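Local coordinates for predicted DNA-binding transcriptional regulator (Aliivibrio fischeri ES114, PDB 7DWN), which probably binds DNA at regulatory sites as a LysR-family transcription factor that controls gene expression, at residues A[182-196]-A[230-242]. Numbering follows the deposited sequence.
Sequences IYDFISQGAVPWLTY and LVLNKQGIAWLPA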
ATOM      1  N   ILE A 182      52.044   0.099   3.888  1.00 69.63           N
ATOM      2  CA  ILE A 182      52.162   1.438   3.316  1.00 67.16           C
ATOM      3  C   ILE A 182      51.590   2.476   4.270  1.00 67.81           C
ATOM      4  O   ILE A 182      52.165   3.554   4.458  1.00 68.74           O
ATOM      5  CB  ILE A 182      51.476   1.480   1.940  1.00 59.51           C
ATOM      6  CG1 ILE A 182      52.177   0.521   0.978  1.00 58.48           C
ATOM      7  CG2 ILE A 182      51.470   2.895   1.389  1.00 55.98           C
ATOM      8  CD1 ILE A 182      51.406   0.252  -0.280  1.00 44.82           C
ATOM      9  N   TYR A 183      50.452   2.172   4.883  1.00 57.59           N
ATOM     10  CA  TYR A 183      49.890   2.995   5.937  1.00 56.75           C
ATOM     11  C   TYR A 183      50.034   2.270   7.268  1.00 65.52           C
ATOM     12  O   TYR A 183      50.236   1.053   7.318  1.00 72.19           O
ATOM     13  CB  TYR A 183      48.422   3.319   5.663  1.00 52.99           C
ATOM     14  CG  TYR A 183      48.174   3.861   4.277  1.00 55.19           C
ATOM     15  CD1 TYR A 183      48.500   5.172   3.957  1.00 53.59           C
ATOM     16  CD2 TYR A 183      47.615   3.063   3.286  1.00 55.06           C
ATOM     17  CE1 TYR A 183      48.278   5.675   2.691  1.00 48.51           C
ATOM     18  CE2 TYR A 183      47.389   3.559   2.016  1.00 55.09           C
ATOM     19  CZ  TYR A 183      47.721   4.867   1.725  1.00 49.59           C
ATOM     20  OH  TYR A 183      47.500   5.367   0.465  1.00 49.41           O
ATOM     21  N   ASP A 184      49.928   3.031   8.351  1.00 65.08           N
ATOM     22  CA  ASP A 184      50.172   2.470   9.669  1.00 67.03           C
ATOM     23  C   ASP A 184      49.577   3.402  10.719  1.00 67.63           C
ATOM     24  O   ASP A 184      49.101   4.496  10.410  1.00 61.99           O
ATOM     25  CB  ASP A 184      51.669   2.258   9.899  1.00 76.60           C
ATOM     26  CG  ASP A 184      52.345   3.483  10.457  1.00 83.69           C
ATOM     27  OD1 ASP A 184      52.186   3.724  11.664  1.00 84.55           O
ATOM     28  OD2 ASP A 184      53.012   4.216   9.700  1.00 89.43           O
ATOM     29  N   PHE A 185      49.638   2.961  11.979  1.00 78.75           N
ATOM     30  CA  PHE A 185      49.118   3.724  13.107  1.00 87.76           C
ATOM     31  C   PHE A 185      50.206   4.250  14.041  1.00 95.40           C
ATOM     32  O   PHE A 185      49.877   4.918  15.030  1.00 96.84           O
ATOM     33  CB  PHE A 185      48.123   2.875  13.916  1.00 86.88           C
ATOM     34  CG  PHE A 185      46.850   2.557  13.176  1.00 88.03           C
ATOM     35  CD1 PHE A 185      45.884   3.532  12.979  1.00 90.53           C
ATOM     36  CD2 PHE A 185      46.613   1.278  12.697  1.00 92.70           C
ATOM     37  CE1 PHE A 185      44.713   3.242  12.302  1.00 91.21           C
ATOM     38  CE2 PHE A 185      45.441   0.979  12.024  1.00 93.45           C
ATOM     39  CZ  PHE A 185      44.491   1.963  11.824  1.00 91.07           C
ATOM     40  N   ILE A 186      51.485   3.975  13.765  1.00101.29           N
ATOM     41  CA  ILE A 186      52.551   4.508  14.611  1.00107.79           C
ATOM     42  C   ILE A 186      52.724   6.004  14.373  1.00110.96           C
ATOM     43  O   ILE A 186      53.020   6.763  15.305  1.00111.42           O
ATOM     44  CB  ILE A 186      53.871   3.736  14.392  1.00109.97           C
ATOM     45  CG1 ILE A 186      53.700   2.231  14.653  1.00113.85           C
ATOM     46  CG2 ILE A 186      54.985   4.334  15.240  1.00106.91           C
ATOM     47  CD1 ILE A 186      53.231   1.870  16.051  1.00115.25           C
ATOM     48  N   SER A 187      52.538   6.460  13.134  1.00111.89           N
ATOM     49  CA  SER A 187      52.606   7.889  12.864  1.00118.29           C
ATOM     50  C   SER A 187      51.527   8.615  13.654  1.00126.29           C
ATOM     51  O   SER A 187      50.384   8.153  13.733  1.00123.69           O
ATOM     52  CB  SER A 187      52.429   8.150  11.367  1.00113.61           C
ATOM     53  OG  SER A 187      53.477   7.577  10.606  1.00112.72           O
ATOM     54  N   GLN A 188      51.893   9.747  14.260  1.00135.02           N
ATOM     55  CA  GLN A 188      50.896  10.601  14.891  1.00141.35           C
ATOM     56  C   GLN A 188      50.043  11.327  13.858  1.00132.45           C
ATOM     57  O   GLN A 188      49.420  12.337  14.195  1.00135.37           O
ATOM     58  CB  GLN A 188      51.561  11.609  15.837  1.00155.04           C
ATOM     59  CG  GLN A 188      52.496  12.610  15.177  1.00165.05           C
ATOM     60  CD  GLN A 188      53.111  13.551  16.176  1.00173.20           C
ATOM     61  OE1 GLN A 188      53.225  13.220  17.349  1.00176.48           O
ATOM     62  NE2 GLN A 188      53.493  14.743  15.724  1.00176.20           N
ATOM     63  N   GLY A 189      50.014  10.869  12.613  1.00121.31           N
ATOM     64  CA  GLY A 189      49.278  11.544  11.559  1.00106.28           C
ATOM     65  C   GLY A 189      48.186  10.658  10.990  1.00 93.93           C
ATOM     66  O   GLY A 189      48.297   9.428  10.991  1.00 89.87           O
ATOM     67  N   ALA A 190      47.125  11.297  10.498  1.00 85.71           N
ATOM     68  CA  ALA A 190      45.926  10.587  10.074  1.00 71.74           C
ATOM     69  C   ALA A 190      46.211   9.646   8.906  1.00 70.72           C
ATOM     70  O   ALA A 190      47.221   9.760   8.207  1.00 73.11           O
ATOM     71  CB  ALA A 190      44.823  11.580   9.695  1.00 61.57           C
ATOM     72  N   VAL A 191      45.297   8.699   8.703  1.00 66.74           N
ATOM     73  CA  VAL A 191      45.399   7.701   7.642  1.00 64.87           C
ATOM     74  C   VAL A 191      44.190   7.835   6.721  1.00 54.11           C
ATOM     75  O   VAL A 191      43.058   8.012   7.207  1.00 51.53           O
ATOM     76  CB  VAL A 191      45.496   6.281   8.237  1.00 68.48           C
ATOM     77  CG1 VAL A 191      45.643   5.250   7.156  1.00 67.46           C
ATOM     78  CG2 VAL A 191      46.661   6.203   9.205  1.00 72.76           C
ATOM     79  N   PRO A 192      44.380   7.783   5.401  1.00 49.90           N
ATOM     80  CA  PRO A 192      43.231   7.687   4.492  1.00 50.21           C
ATOM     81  C   PRO A 192      42.417   6.449   4.820  1.00 52.27           C
ATOM     82  O   PRO A 192      42.927   5.327   4.810  1.00 41.58           O
ATOM     83  CB  PRO A 192      43.876   7.598   3.107  1.00 52.64           C
ATOM     84  CG  PRO A 192      45.269   7.143   3.361  1.00 56.09           C
ATOM     85  CD  PRO A 192      45.654   7.757   4.671  1.00 49.96           C
ATOM     86  N   TRP A 193      41.137   6.658   5.116  1.00 54.05           N
ATOM     87  CA  TRP A 193      40.281   5.624   5.671  1.00 55.02           C
ATOM     88  C   TRP A 193      39.169   5.323   4.677  1.00 47.68           C
ATOM     89  O   TRP A 193      38.433   6.230   4.265  1.00 43.74           O
ATOM     90  CB  TRP A 193      39.720   6.080   7.018  1.00 46.78           C
ATOM     91  CG  TRP A 193      38.785   5.128   7.674  1.00 42.04           C
ATOM     92  CD1 TRP A 193      38.774   3.769   7.562  1.00 41.48           C
ATOM     93  CD2 TRP A 193      37.706   5.469   8.548  1.00 43.86           C
ATOM     94  NE1 TRP A 193      37.753   3.243   8.318  1.00 43.56           N
ATOM     95  CE2 TRP A 193      37.082   4.268   8.932  1.00 40.08           C
ATOM     96  CE3 TRP A 193      37.207   6.676   9.044  1.00 43.78           C
ATOM     97  CZ2 TRP A 193      35.986   4.240   9.789  1.00 44.85           C
ATOM     98  CZ3 TRP A 193      36.121   6.648   9.892  1.00 42.60           C
ATOM     99  CH2 TRP A 193      35.520   5.438  10.256  1.00 44.28           C
ATOM    100  N   LEU A 194      39.080   4.057   4.276  1.00 41.82           N
ATOM    101  CA  LEU A 194      38.014   3.550   3.421  1.00 41.73           C
ATOM    102  C   LEU A 194      37.001   2.862   4.326  1.00 38.48           C
ATOM    103  O   LEU A 194      37.271   1.781   4.862  1.00 40.18           O
ATOM    104  CB  LEU A 194      38.573   2.583   2.380  1.00 51.08           C
ATOM    105  CG  LEU A 194      39.836   3.045   1.650  1.00 45.78           C
ATOM    106  CD1 LEU A 194      40.505   1.883   0.936  1.00 49.64           C
ATOM    107  CD2 LEU A 194      39.507   4.153   0.669  1.00 36.81           C
ATOM    108  N   THR A 195      35.840   3.480   4.496  1.00 40.08           N
ATOM    109  CA  THR A 195      34.910   3.096   5.544  1.00 40.46           C
ATOM    110  C   THR A 195      33.634   2.498   4.968  1.00 36.65           C
ATOM    111  O   THR A 195      33.277   2.718   3.808  1.00 35.84           O
ATOM    112  CB  THR A 195      34.560   4.308   6.418  1.00 45.57           C
ATOM    113  OG1 THR A 195      33.784   3.880   7.544  1.00 62.63           O
ATOM    114  CG2 THR A 195      33.761   5.330   5.622  1.00 42.27           C
ATOM    115  N   TYR A 196      32.954   1.719   5.804  1.00 43.81           N
ATOM    116  CA  TYR A 196      31.568   1.375   5.551  1.00 36.83           C
ATOM    117  C   TYR A 196      30.673   2.546   5.942  1.00 40.36           C
ATOM    118  O   TYR A 196      31.125   3.551   6.498  1.00 56.47           O
ATOM    119  CB  TYR A 196      31.160   0.132   6.342  1.00 35.17           C
ATOM    120  CG  TYR A 196      32.015  -1.087   6.092  1.00 31.20           C
ATOM    121  CD1 TYR A 196      31.762  -1.926   5.016  1.00 33.23           C
ATOM    122  CD2 TYR A 196      33.063  -1.411   6.944  1.00 29.29           C
ATOM    123  CE1 TYR A 196      32.536  -3.046   4.787  1.00 32.00           C
ATOM    124  CE2 TYR A 196      33.842  -2.528   6.722  1.00 32.97           C
ATOM    125  CZ  TYR A 196      33.574  -3.341   5.642  1.00 29.92           C
ATOM    126  OH  TYR A 196      34.346  -4.457   5.415  1.00 35.03           O
ATOM    127  N   LEU A 230      39.907  -0.969  -3.244  1.00 29.72           N
ATOM    128  CA  LEU A 230      40.574   0.311  -3.019  1.00 38.54           C
ATOM    129  C   LEU A 230      41.763   0.175  -2.074  1.00 41.05           C
ATOM    130  O   LEU A 230      42.733   0.933  -2.194  1.00 39.39           O
ATOM    131  CB  LEU A 230      39.581   1.349  -2.499  1.00 43.76           C
ATOM    132  CG  LEU A 230      38.654   1.912  -3.579  1.00 40.59           C
ATOM    133  CD1 LEU A 230      38.058   3.237  -3.140  1.00 37.51           C
ATOM    134  CD2 LEU A 230      39.387   2.061  -4.906  1.00 41.76           C
ATOM    135  N   VAL A 231      41.717  -0.781  -1.144  1.00 38.36           N
ATOM    136  CA  VAL A 231      42.884  -1.072  -0.316  1.00 39.62           C
ATOM    137  C   VAL A 231      44.020  -1.601  -1.180  1.00 50.57           C
ATOM    138  O   VAL A 231      45.170  -1.160  -1.069  1.00 59.05           O
ATOM    139  CB  VAL A 231      42.522  -2.068   0.802  1.00 39.57           C
ATOM    140  CG1 VAL A 231      43.781  -2.656   1.423  1.00 44.90           C
ATOM    141  CG2 VAL A 231      41.683  -1.390   1.864  1.00 41.94           C
ATOM    142  N   LEU A 232      43.708  -2.554  -2.062  1.00 48.12           N
ATOM    143  CA  LEU A 232      44.732  -3.127  -2.930  1.00 56.52           C
ATOM    144  C   LEU A 232      45.342  -2.082  -3.854  1.00 63.78           C
ATOM    145  O   LEU A 232      46.511  -2.203  -4.239  1.00 64.53           O
ATOM    146  CB  LEU A 232      44.143  -4.282  -3.740  1.00 57.06           C
ATOM    147  CG  LEU A 232      44.011  -5.606  -2.985  1.00 56.39           C
ATOM    148  CD1 LEU A 232      43.275  -6.636  -3.825  1.00 60.85           C
ATOM    149  CD2 LEU A 232      45.386  -6.119  -2.587  1.00 47.85           C
ATOM    150  N   ASN A 233      44.580  -1.050  -4.219  1.00 63.88           N
ATOM    151  CA  ASN A 233      45.102   0.052  -5.017  1.00 64.03           C
ATOM    152  C   ASN A 233      45.840   1.092  -4.177  1.00 64.85           C
ATOM    153  O   ASN A 233      46.038   2.221  -4.643  1.00 73.50           O
ATOM    154  CB  ASN A 233      43.971   0.718  -5.806  1.00 65.12           C
ATOM    155  CG  ASN A 233      43.394  -0.190  -6.873  1.00 64.20           C
ATOM    156  OD1 ASN A 233      44.039  -1.145  -7.308  1.00 73.44           O
ATOM    157  ND2 ASN A 233      42.174   0.106  -7.307  1.00 56.74           N
ATOM    158  N   LYS A 234      46.236   0.731  -2.954  1.00 61.94           N
ATOM    159  CA  LYS A 234      47.039   1.586  -2.077  1.00 62.86           C
ATOM    160  C   LYS A 234      46.350   2.916  -1.777  1.00 57.95           C
ATOM    161  O   LYS A 234      47.012   3.920  -1.504  1.00 64.37           O
ATOM    162  CB  LYS A 234      48.433   1.832  -2.663  1.00 71.77           C
ATOM    163  CG  LYS A 234      49.081   0.602  -3.288  1.00 78.02           C
ATOM    164  CD  LYS A 234      50.542   0.853  -3.636  1.00 82.10           C
ATOM    165  CE  LYS A 234      50.724   2.149  -4.409  1.00 87.38           C
ATOM    166  NZ  LYS A 234      52.166   2.458  -4.619  1.00 91.53           N
ATOM    167  N   GLN A 235      45.017   2.936  -1.812  1.00 49.83           N
ATOM    168  CA  GLN A 235      44.282   4.175  -1.598  1.00 44.68           C
ATOM    169  C   GLN A 235      44.051   4.485  -0.126  1.00 43.69           C
ATOM    170  O   GLN A 235      43.839   5.652   0.220  1.00 43.56           O
ATOM    171  CB  GLN A 235      42.937   4.124  -2.327  1.00 44.26           C
ATOM    172  CG  GLN A 235      43.059   4.027  -3.838  1.00 43.49           C
ATOM    173  CD  GLN A 235      43.790   5.215  -4.438  1.00 54.32           C
ATOM    174  OE1 GLN A 235      44.628   5.059  -5.327  1.00 56.22           O
ATOM    175  NE2 GLN A 235      43.475   6.412  -3.954  1.00 56.00           N
ATOM    176  N   GLY A 236      44.083   3.480   0.741  1.00 46.93           N
ATOM    177  CA  GLY A 236      43.860   3.709   2.154  1.00 47.45           C
ATOM    178  C   GLY A 236      43.780   2.393   2.902  1.00 50.50           C
ATOM    179  O   GLY A 236      44.116   1.333   2.366  1.00 60.13           O
ATOM    180  N   ILE A 237      43.331   2.482   4.148  1.00 34.02           N
ATOM    181  CA  ILE A 237      43.197   1.319   5.011  1.00 46.91           C
ATOM    182  C   ILE A 237      41.724   0.974   5.147  1.00 43.56           C
ATOM    183  O   ILE A 237      40.842   1.810   4.933  1.00 43.16           O
ATOM    184  CB  ILE A 237      43.815   1.544   6.402  1.00 40.75           C
ATOM    185  CG1 ILE A 237      43.043   2.630   7.156  1.00 48.51           C
ATOM    186  CG2 ILE A 237      45.261   1.922   6.265  1.00 36.61           C
ATOM    187  CD1 ILE A 237      42.985   2.397   8.645  1.00 59.42           C
ATOM    188  N   ALA A 238      41.456  -0.272   5.535  1.00 42.83           N
ATOM    189  CA  ALA A 238      40.061  -0.612   5.780  1.00 37.90           C
ATOM    190  C   ALA A 238      39.968  -1.815   6.705  1.00 38.77           C
ATOM    191  O   ALA A 238      40.871  -2.648   6.755  1.00 38.88           O
ATOM    192  CB  ALA A 238      39.311  -0.894   4.472  1.00 35.65           C
ATOM    193  N   TRP A 239      38.858  -1.889   7.439  1.00 33.79           N
ATOM    194  CA  TRP A 239      38.541  -3.055   8.254  1.00 33.83           C
ATOM    195  C   TRP A 239      37.809  -4.052   7.366  1.00 33.56           C
ATOM    196  O   TRP A 239      36.631  -3.871   7.049  1.00 39.75           O
ATOM    197  CB  TRP A 239      37.707  -2.666   9.470  1.00 40.16           C
ATOM    198  CG  TRP A 239      38.534  -2.220  10.634  1.00 44.41           C
ATOM    199  CD1 TRP A 239      38.894  -2.966  11.719  1.00 41.33           C
ATOM    200  CD2 TRP A 239      39.114  -0.927  10.825  1.00 37.38           C
ATOM    201  NE1 TRP A 239      39.660  -2.212  12.578  1.00 41.07           N
ATOM    202  CE2 TRP A 239      39.809  -0.957  12.051  1.00 38.30           C
ATOM    203  CE3 TRP A 239      39.113   0.254  10.077  1.00 34.87           C
ATOM    204  CZ2 TRP A 239      40.500   0.151  12.542  1.00 41.07           C
ATOM    205  CZ3 TRP A 239      39.792   1.350  10.569  1.00 35.49           C
ATOM    206  CH2 TRP A 239      40.476   1.292  11.790  1.00 36.13           C
ATOM    207  N   LEU A 240      38.505  -5.101   6.965  1.00 32.93           N
ATOM    208  CA  LEU A 240      37.916  -6.086   6.080  1.00 33.00           C
ATOM    209  C   LEU A 240      37.701  -7.405   6.811  1.00 41.67           C
ATOM    210  O   LEU A 240      38.502  -7.766   7.681  1.00 42.58           O
ATOM    211  CB  LEU A 240      38.806  -6.321   4.855  1.00 33.29           C
ATOM    212  CG  LEU A 240      39.105  -5.060   4.043  1.00 38.83           C
ATOM    213  CD1 LEU A 240      39.966  -5.375   2.830  1.00 41.06           C
ATOM    214  CD2 LEU A 240      37.804  -4.402   3.624  1.00 33.43           C
ATOM    215  N   PRO A 241      36.623  -8.125   6.505  1.00 46.96           N
ATOM    216  CA  PRO A 241      36.434  -9.448   7.105  1.00 44.80           C
ATOM    217  C   PRO A 241      37.547 -10.389   6.674  1.00 47.75           C
ATOM    218  O   PRO A 241      37.977 -10.386   5.518  1.00 43.68           O
ATOM    219  CB  PRO A 241      35.069  -9.893   6.570  1.00 42.88           C
ATOM    220  CG  PRO A 241      34.863  -9.086   5.332  1.00 51.42           C
ATOM    221  CD  PRO A 241      35.514  -7.763   5.608  1.00 43.76           C
ATOM    222  N   ALA A 242      38.015 -11.197   7.624  1.00 39.53           N
ATOM    223  CA  ALA A 242      39.216 -11.987   7.384  1.00 35.27           C
ATOM    224  C   ALA A 242      38.997 -13.053   6.318  1.00 33.29           C
ATOM    225  O   ALA A 242      39.945 -13.426   5.619  1.00 36.89           O
ATOM    226  CB  ALA A 242      39.693 -12.621   8.688  1.00 51.09           C
TER
HETATM  227  O   HOH W   1      36.726   0.333   7.323  1.00 31.86           O
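Ile237 joins strand 191-195 through a single parallel beta bridge to Trp193, within the LysR effector-binding domain, which has the periplasmic binding protein fold. Ile237 N donates to Pro192 O (2.9 Å), and Ile237 O accepts from Leu194 N. The side chain of Ile237 can be traced outward from CB, which lies 4.2 Å from Pro192 O. The first torsion (chi1 65°) directs Ile237 CG1 to both Pro192 O and Val191 CG1, the latter at 3.7 Å, and CD1 continues to Phe185 CZ. Ile237 CG2 touches that same valine methyl and also Tyr183 CB, 3.5 Å away. On the helix side, Leu194 lays CD1 against Leu230 CB (3.6 Å) and Val231 CG2, so strand 191-195 also rests on the end of helix 224-232. That helix closes in a Schellman motif with Lys234 as C-prime residue; Lys234 O takes the very short Tyr183 OH bond of 2.5 Å. Further along, Trp193 NE1 lies 3.6 Å from Trp239 CZ3, near the plane of the Trp239 ring at its edge, with the two ring planes 81° apart. A water accepts from Trp193 NE1 and Trp239 N while donating to Leu194 O. Tyr196 OH, also bonded to Thr224 OG1, donates to Trp239 O in the carbonyl plane at 2.9 Å.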